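Long-range contact in glutathione S-transferase (Sphingobium chungbukense, PDB 6M1T), which binds glutathione and, as a beta-class glutathione S-transferase, probably transfers it to electrophilic compounds in detoxification: residues R91-S103 / Y146-L158. Residues are numbered along the deposited sequence; the frame is centred on the assembly and turned at random. Where two conformers were deposited one is given.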
loop_
_atom_site.group_PDB
_atom_site.type_symbol
_atom_site.label_atom_id
_atom_site.label_comp_id
_atom_site.label_asym_id
_atom_site.label_seq_id
_atom_site.Cartn_x
_atom_site.Cartn_y
_atom_site.Cartn_z
ATOM N N ARG A 91 13.064 5.311 -7.649
ATOM C CA ARG A 91 11.638 5.169 -8.029
ATOM C C ARG A 91 11.021 4.002 -7.231
ATOM O O ARG A 91 9.850 4.118 -6.814
ATOM C CB ARG A 91 11.505 4.899 -9.520
ATOM C CG ARG A 91 10.069 4.806 -9.995
ATOM C CD ARG A 91 9.821 5.671 -11.190
ATOM N NE ARG A 91 8.501 5.501 -11.764
ATOM C CZ ARG A 91 7.584 6.465 -11.878
ATOM N NH1 ARG A 91 7.835 7.679 -11.415
ATOM N NH2 ARG A 91 6.425 6.195 -12.458
ATOM N N TYR A 92 11.762 2.920 -7.022
ATOM C CA TYR A 92 11.230 1.762 -6.236
ATOM C C TYR A 92 11.217 2.151 -4.767
ATOM O O TYR A 92 10.275 1.730 -4.073
ATOM C CB TYR A 92 11.996 0.473 -6.508
ATOM C CG TYR A 92 11.923 0.116 -7.954
ATOM C CD1 TYR A 92 10.846 -0.589 -8.447
ATOM C CD2 TYR A 92 12.902 0.548 -8.832
ATOM C CE1 TYR A 92 10.741 -0.897 -9.786
ATOM C CE2 TYR A 92 12.815 0.253 -10.175
ATOM C CZ TYR A 92 11.753 -0.477 -10.646
ATOM O OH TYR A 92 11.679 -0.733 -11.955
ATOM N N ARG A 93 12.199 2.930 -4.296
ATOM C CA ARG A 93 12.249 3.359 -2.876
ATOM C C ARG A 93 11.057 4.288 -2.610
ATOM O O ARG A 93 10.508 4.205 -1.508
ATOM C CB ARG A 93 13.567 4.039 -2.499
ATOM C CG ARG A 93 14.761 3.130 -2.761
ATOM C CD ARG A 93 16.021 3.440 -1.964
ATOM N NE ARG A 93 16.177 2.853 -0.635
ATOM C CZ ARG A 93 15.786 1.633 -0.228
ATOM N NH1 ARG A 93 16.002 1.260 1.022
ATOM N NH2 ARG A 93 15.162 0.784 -1.024
ATOM N N LEU A 94 10.663 5.102 -3.599
ATOM C CA LEU A 94 9.451 5.974 -3.502
ATOM C C LEU A 94 8.197 5.095 -3.377
ATOM O O LEU A 94 7.387 5.327 -2.479
ATOM C CB LEU A 94 9.296 6.860 -4.738
ATOM C CG LEU A 94 7.994 7.674 -4.717
ATOM C CD1 LEU A 94 7.969 8.505 -3.473
ATOM C CD2 LEU A 94 7.791 8.549 -5.938
ATOM N N ILE A 95 8.019 4.143 -4.277
ATOM C CA ILE A 95 6.825 3.252 -4.233
ATOM C C ILE A 95 6.780 2.523 -2.876
ATOM O O ILE A 95 5.649 2.328 -2.282
ATOM C CB ILE A 95 6.860 2.323 -5.447
ATOM C CG1 ILE A 95 6.757 3.117 -6.749
ATOM C CG2 ILE A 95 5.777 1.254 -5.369
ATOM C CD1 ILE A 95 7.010 2.279 -7.983
ATOM N N SER A 96 7.941 2.113 -2.374
ATOM C CA SER A 96 8.126 1.475 -1.046
ATOM C C SER A 96 7.579 2.405 0.028
ATOM O O SER A 96 6.716 1.985 0.865
ATOM C CB SER A 96 9.591 1.130 -0.788
ATOM O OG SER A 96 9.762 0.511 0.472
ATOM N N ARG A 97 8.019 3.663 0.006
ATOM C CA ARG A 97 7.558 4.617 1.032
ATOM C C ARG A 97 6.035 4.814 0.874
ATOM O O ARG A 97 5.366 4.922 1.910
ATOM C CB ARG A 97 8.384 5.913 1.007
ATOM C CG ARG A 97 9.789 5.821 1.617
ATOM C CD ARG A 97 9.934 5.119 2.969
ATOM N NE ARG A 97 9.961 3.662 2.796
ATOM C CZ ARG A 97 9.701 2.728 3.730
ATOM N NH1 ARG A 97 9.742 1.467 3.369
ATOM N NH2 ARG A 97 9.431 3.021 4.992
ATOM N N LEU A 98 5.510 4.927 -0.348
ATOM C CA LEU A 98 4.041 5.154 -0.512
ATOM C C LEU A 98 3.276 3.931 0.014
ATOM O O LEU A 98 2.196 4.146 0.646
ATOM C CB LEU A 98 3.704 5.469 -1.968
ATOM C CG LEU A 98 4.365 6.740 -2.546
ATOM C CD1 LEU A 98 4.015 6.864 -4.004
ATOM C CD2 LEU A 98 3.950 7.989 -1.747
ATOM N N SER A 99 3.780 2.710 -0.229
ATOM C CA SER A 99 3.121 1.444 0.223
ATOM C C SER A 99 3.178 1.390 1.752
ATOM O O SER A 99 2.160 1.038 2.382
ATOM C CB SER A 99 3.656 0.146 -0.466
ATOM O OG SER A 99 3.128 -0.788 0.488
ATOM N N PHE A 100 4.288 1.801 2.377
ATOM C CA PHE A 100 4.385 1.812 3.844
ATOM C C PHE A 100 3.367 2.809 4.436
ATOM O O PHE A 100 2.683 2.501 5.455
ATOM C CB PHE A 100 5.793 2.187 4.309
ATOM C CG PHE A 100 5.847 2.417 5.775
ATOM C CD1 PHE A 100 6.012 1.368 6.662
ATOM C CD2 PHE A 100 5.776 3.708 6.270
ATOM C CE1 PHE A 100 6.083 1.596 8.033
ATOM C CE2 PHE A 100 5.823 3.933 7.636
ATOM C CZ PHE A 100 5.997 2.886 8.519
ATOM N N LEU A 101 3.263 4.003 3.847
ATOM C CA LEU A 101 2.341 5.029 4.383
ATOM C C LEU A 101 0.871 4.541 4.277
ATOM O O LEU A 101 0.158 4.702 5.245
ATOM C CB LEU A 101 2.569 6.322 3.607
ATOM C CG LEU A 101 3.918 6.993 3.901
ATOM C CD1 LEU A 101 4.107 8.212 3.008
ATOM C CD2 LEU A 101 4.001 7.370 5.341
ATOM N N GLY A 102 0.484 3.986 3.142
ATOM C CA GLY A 102 -0.900 3.523 2.870
ATOM C C GLY A 102 -1.270 2.251 3.627
ATOM O O GLY A 102 -2.401 2.163 4.128
ATOM N N SER A 103 -0.334 1.320 3.744
ATOM C CA SER A 103 -0.571 -0.053 4.246
ATOM C C SER A 103 -0.249 -0.135 5.743
ATOM O O SER A 103 -0.882 -0.920 6.429
ATOM C CB SER A 103 0.204 -1.045 3.347
ATOM O OG SER A 103 -0.684 -0.913 2.222
ATOM N N TYR A 146 11.788 12.490 2.903
ATOM C CA TYR A 146 11.402 11.120 3.310
ATOM C C TYR A 146 11.901 10.094 2.276
ATOM O O TYR A 146 12.272 9.001 2.699
ATOM C CB TYR A 146 9.886 11.092 3.550
ATOM C CG TYR A 146 9.368 9.797 4.111
ATOM C CD1 TYR A 146 9.940 9.217 5.239
ATOM C CD2 TYR A 146 8.275 9.181 3.537
ATOM C CE1 TYR A 146 9.497 7.995 5.725
ATOM C CE2 TYR A 146 7.788 7.988 4.039
ATOM C CZ TYR A 146 8.397 7.390 5.128
ATOM O OH TYR A 146 7.881 6.219 5.601
ATOM N N ALA A 147 11.903 10.416 0.975
ATOM C CA ALA A 147 12.348 9.528 -0.136
ATOM C C ALA A 147 13.346 10.246 -1.070
ATOM O O ALA A 147 12.989 11.300 -1.688
ATOM C CB ALA A 147 11.149 9.023 -0.917
ATOM N N GLY A 148 14.557 9.691 -1.196
ATOM C CA GLY A 148 15.584 10.180 -2.134
ATOM C C GLY A 148 16.035 11.597 -1.810
ATOM O O GLY A 148 16.048 11.987 -0.615
ATOM N N SER A 149 16.358 12.360 -2.853
ATOM C CA SER A 149 17.165 13.602 -2.779
ATOM C C SER A 149 16.285 14.848 -2.571
ATOM O O SER A 149 16.792 15.827 -1.993
ATOM C CB SER A 149 18.016 13.719 -4.013
ATOM O OG SER A 149 19.222 14.394 -3.715
ATOM N N GLU A 150 15.020 14.848 -3.014
ATOM C CA GLU A 150 14.247 16.111 -3.079
ATOM C C GLU A 150 12.766 15.899 -2.755
ATOM O O GLU A 150 12.331 14.743 -2.569
ATOM C CB GLU A 150 14.403 16.742 -4.458
ATOM C CG GLU A 150 14.176 15.782 -5.604
ATOM C CD GLU A 150 14.294 16.528 -6.920
ATOM O OE1 GLU A 150 14.698 15.914 -7.904
ATOM O OE2 GLU A 150 13.990 17.739 -6.938
ATOM N N PHE A 151 12.039 17.012 -2.665
ATOM C CA PHE A 151 10.620 17.050 -2.257
ATOM C C PHE A 151 9.810 16.161 -3.197
ATOM O O PHE A 151 9.928 16.265 -4.458
ATOM C CB PHE A 151 10.117 18.483 -2.205
ATOM C CG PHE A 151 8.727 18.576 -1.650
ATOM C CD1 PHE A 151 8.492 18.337 -0.306
ATOM C CD2 PHE A 151 7.669 18.950 -2.454
ATOM C CE1 PHE A 151 7.213 18.445 0.222
ATOM C CE2 PHE A 151 6.381 19.027 -1.927
ATOM C CZ PHE A 151 6.156 18.775 -0.596
ATOM N N SER A 152 9.014 15.260 -2.607
ATOM C CA SER A 152 8.316 14.204 -3.372
ATOM C C SER A 152 6.876 13.995 -2.878
ATOM O O SER A 152 6.527 14.407 -1.772
ATOM C CB SER A 152 9.070 12.916 -3.312
ATOM O OG SER A 152 8.758 12.215 -2.132
ATOM N N VAL A 153 6.097 13.273 -3.672
ATOM C CA VAL A 153 4.721 12.884 -3.243
ATOM C C VAL A 153 4.782 12.088 -1.933
ATOM O O VAL A 153 3.797 12.111 -1.187
ATOM C CB VAL A 153 3.971 12.139 -4.350
ATOM C CG1 VAL A 153 3.574 13.126 -5.430
ATOM C CG2 VAL A 153 4.770 10.964 -4.930
ATOM N N ALA A 154 5.905 11.453 -1.598
ATOM C CA ALA A 154 6.012 10.691 -0.336
ATOM C C ALA A 154 6.043 11.679 0.818
ATOM O O ALA A 154 5.434 11.386 1.848
ATOM C CB ALA A 154 7.217 9.774 -0.339
ATOM N N ASP A 155 6.738 12.815 0.678
ATOM C CA ASP A 155 6.722 13.869 1.734
ATOM C C ASP A 155 5.281 14.419 1.835
ATOM O O ASP A 155 4.796 14.702 2.920
ATOM C CB ASP A 155 7.679 15.029 1.407
ATOM C CG ASP A 155 9.148 14.620 1.301
ATOM O OD1 ASP A 155 9.688 14.170 2.298
ATOM O OD2 ASP A 155 9.702 14.702 0.215
ATOM N N ILE A 156 4.638 14.662 0.705
ATOM C CA ILE A 156 3.258 15.221 0.729
ATOM C C ILE A 156 2.355 14.258 1.518
ATOM O O ILE A 156 1.605 14.670 2.372
ATOM C CB ILE A 156 2.730 15.468 -0.683
ATOM C CG1 ILE A 156 3.522 16.561 -1.429
ATOM C CG2 ILE A 156 1.243 15.825 -0.534
ATOM C CD1 ILE A 156 3.122 16.692 -2.904
ATOM N N TYR A 157 2.432 12.983 1.212
ATOM C CA TYR A 157 1.563 11.945 1.828
ATOM C C TYR A 157 1.840 11.828 3.334
ATOM O O TYR A 157 0.899 11.885 4.142
ATOM C CB TYR A 157 1.846 10.661 1.086
ATOM C CG TYR A 157 0.844 9.550 1.236
ATOM C CD1 TYR A 157 -0.478 9.760 1.601
ATOM C CD2 TYR A 157 1.236 8.278 0.863
ATOM C CE1 TYR A 157 -1.371 8.690 1.680
ATOM C CE2 TYR A 157 0.357 7.214 0.900
ATOM C CZ TYR A 157 -0.949 7.420 1.294
ATOM O OH TYR A 157 -1.775 6.322 1.367
ATOM N N LEU A 158 3.130 11.786 3.724
ATOM C CA LEU A 158 3.518 11.700 5.149
ATOM C C LEU A 158 3.017 12.951 5.852
ATOM O O LEU A 158 2.407 12.809 6.922
ATOM C CB LEU A 158 5.032 11.548 5.315
ATOM C CG LEU A 158 5.551 11.549 6.752
ATOM C CD1 LEU A 158 4.861 10.470 7.604
ATOM C CD2 LEU A 158 7.073 11.377 6.751
#
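Leu-94, Leu-98 and Leu-101 of helix 91-103 face helix 153-158, the two axes running nearly parallel (13°) and 9.6 Å apart at closest approach. No hydrogen bond joins the segments. Leu-94 drives CD1 against Ala-154 CB, a tight 3.5 Å, while its CD2 meets Val-153 CG2; with CG anti to the backbone N (chi1 175°), the branch swings toward this helix start. Leu-98 CD2 rests on Ala-154 CA at 3.7 Å and also reaches the Tyr-157 ring. Leu-101 wedges between two tyrosines, CD1 lying 3.6 Å from Tyr-157 CD2 and 3.8 Å from Tyr-146 CE2. The second helix opens with the N-capping box of the glutathione S-transferase C-terminal domain: Ser-152 OG accepts from Ala-154 N at 3.0 Å, and Asp-155 OD2 accepts from Ser-152 N. Asp-155 OD1 takes Tyr-146 N through its syn lone pair (2.8 Å), tying the preceding loop to the helix; Tyr-181 gives this oxygen a second partner. Tyr-146 lays one ring face under Arg-97 CG in a CH-pi contact, its buried OH without a hydrogen-bond partner. The bent Arg-97 chain turns NH1 back to Ser-96 OG, in the guanidinium plane. Tyr-157, which lines the glutathione pocket beside Asn-66, turns a ring edge to Leu-98 O and sets OH 3.3 Å from Gly-102 CA.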